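Local coordinates for protein serine racemase (Enterococcus faecalis, PDB 4ECL) that is a serine racemase of the alanine racemase family, with a TIM-barrel-type N-terminal domain and a C-terminal domain of the alanine racemase kind, at residues Glu80-Gly85 with Thr101-Asp106. Sequence-based numbering, arbitrary orientation.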
# COMPACT_ATOMS: atom_id res chain seq x y z
N GLU A 80 -12.93 18.82 16.89
CA GLU A 80 -13.88 18.50 15.83
C GLU A 80 -13.21 17.71 14.72
O GLU A 80 -12.02 17.90 14.42
CB GLU A 80 -14.56 19.77 15.28
CG GLU A 80 -13.62 20.76 14.60
CD GLU A 80 -14.29 22.11 14.34
OE1 GLU A 80 -15.44 22.30 14.79
OE2 GLU A 80 -13.66 22.97 13.69
N ILE A 81 -13.97 16.79 14.13
CA ILE A 81 -13.49 15.95 13.05
C ILE A 81 -14.53 15.97 11.92
O ILE A 81 -15.72 15.79 12.17
CB ILE A 81 -13.30 14.50 13.52
CG1 ILE A 81 -12.35 14.44 14.72
CG2 ILE A 81 -12.81 13.60 12.38
CD1 ILE A 81 -12.40 13.13 15.48
N LEU A 82 -14.08 16.20 10.70
CA LEU A 82 -14.95 16.19 9.53
C LEU A 82 -14.66 14.96 8.67
O LEU A 82 -13.52 14.75 8.26
CB LEU A 82 -14.71 17.44 8.69
CG LEU A 82 -15.45 17.53 7.35
CD1 LEU A 82 -16.96 17.48 7.60
CD2 LEU A 82 -15.06 18.81 6.59
N ILE A 83 -15.68 14.16 8.41
CA ILE A 83 -15.59 13.06 7.46
C ILE A 83 -15.90 13.58 6.08
O ILE A 83 -17.04 14.00 5.81
CB ILE A 83 -16.59 11.96 7.81
CG1 ILE A 83 -16.35 11.49 9.24
CG2 ILE A 83 -16.48 10.79 6.81
CD1 ILE A 83 -17.54 10.83 9.83
N LEU A 84 -14.90 13.57 5.21
CA LEU A 84 -14.98 14.19 3.89
C LEU A 84 -15.80 13.42 2.86
O LEU A 84 -16.26 14.00 1.87
CB LEU A 84 -13.59 14.40 3.33
CG LEU A 84 -12.68 15.31 4.12
CD1 LEU A 84 -11.26 15.23 3.59
CD2 LEU A 84 -13.24 16.74 4.01
N GLY A 85 -15.96 12.12 3.08
CA GLY A 85 -16.64 11.28 2.11
C GLY A 85 -17.94 10.67 2.61
O GLY A 85 -18.43 11.02 3.69
N THR A 101 -18.50 15.05 12.52
CA THR A 101 -19.20 15.93 11.59
C THR A 101 -19.19 15.26 10.23
O THR A 101 -18.12 14.83 9.77
CB THR A 101 -18.51 17.31 11.50
OG1 THR A 101 -18.41 17.89 12.81
CG2 THR A 101 -19.31 18.25 10.62
N GLN A 102 -20.36 15.16 9.60
CA GLN A 102 -20.51 14.44 8.33
C GLN A 102 -20.65 15.36 7.12
O GLN A 102 -21.38 16.35 7.18
CB GLN A 102 -21.71 13.49 8.40
CG GLN A 102 -22.01 12.77 7.10
CD GLN A 102 -20.86 11.89 6.66
OE1 GLN A 102 -20.28 11.17 7.47
NE2 GLN A 102 -20.53 11.94 5.37
N THR A 103 -19.96 15.03 6.03
CA THR A 103 -20.16 15.77 4.78
C THR A 103 -21.48 15.36 4.10
O THR A 103 -21.73 14.18 3.89
CB THR A 103 -19.03 15.52 3.78
OG1 THR A 103 -17.82 16.12 4.26
CG2 THR A 103 -19.38 16.10 2.41
N LEU A 104 -22.31 16.35 3.77
CA LEU A 104 -23.52 16.11 2.99
C LEU A 104 -23.15 16.05 1.51
O LEU A 104 -22.93 17.08 0.87
CB LEU A 104 -24.56 17.20 3.25
CG LEU A 104 -25.00 17.28 4.71
CD1 LEU A 104 -26.07 18.34 4.90
CD2 LEU A 104 -25.49 15.91 5.18
N ILE A 105 -23.10 14.85 0.96
CA ILE A 105 -22.56 14.67 -0.37
C ILE A 105 -23.55 14.97 -1.48
O ILE A 105 -23.14 15.28 -2.60
CB ILE A 105 -22.01 13.26 -0.57
CG1 ILE A 105 -23.13 12.22 -0.43
CG2 ILE A 105 -20.85 13.01 0.40
CD1 ILE A 105 -22.76 10.84 -0.95
N ASP A 106 -24.85 14.86 -1.17
CA ASP A 106 -25.94 15.35 -2.03
C ASP A 106 -27.31 15.37 -1.32
O ASP A 106 -27.44 14.94 -0.17
CB ASP A 106 -25.99 14.62 -3.38
CG ASP A 106 -26.62 13.24 -3.30
OD1 ASP A 106 -26.97 12.77 -2.20
OD2 ASP A 106 -26.77 12.61 -4.37
O HOH W 1 -16.91 16.63 14.97
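Thr-103 grips the carbonyl oxygen of Ile-83 twice. Its backbone N donates to Ile-83 O at 3.1 Å. Its OG1 gives a 2.7 Å bond to the same Ile-83 O, from a position tilted out of the carbonyl plane by 28°. The torsion explains this second bond, since OG1 stands beside its own backbone N (chi1 -69°) and anti to the carbonyl carbon. Two further backbone bonds, Thr-101 N to Ile-81 O and Ile-83 N to Thr-101 O, both 2.9 Å, establish parallel pairing in the register Leu-82 with Thr-101 and Ile-83 with Gln-102. Gln-102 adds a side-chain link beyond the paired residues: with CG anti to the backbone N and the chain bent at chi2 (62°), NE2 donates to Gly-85 O at 2.8 Å and to its own neighbour Thr-103 O. Both acceptors lie close to its amide plane, and OE1 is bonded to Thr-87, which together fix the amide's rotation. The methyl CD1 of Ile-83 rests 3.6 Å from Gln-102 OE1. On the other sheet face, Leu-82 CD1 meets Thr-101 CG2 at 3.9 Å and also approaches Thr-103 OG1. A water accepts from Ile-81 N and Thr-101 OG1, bridging the two segments. The contact is the parallel pairing of a beta-alpha-beta unit, with helix 92-97 in the connection, consistent with the barrel-type N-terminal domain. Strand 60-63 flanks 80-83 and strand 120-127 flanks 101-104; Ile-81 and Ile-83 pack on helix 66-74, while Gln-102 packs on helix 107-114.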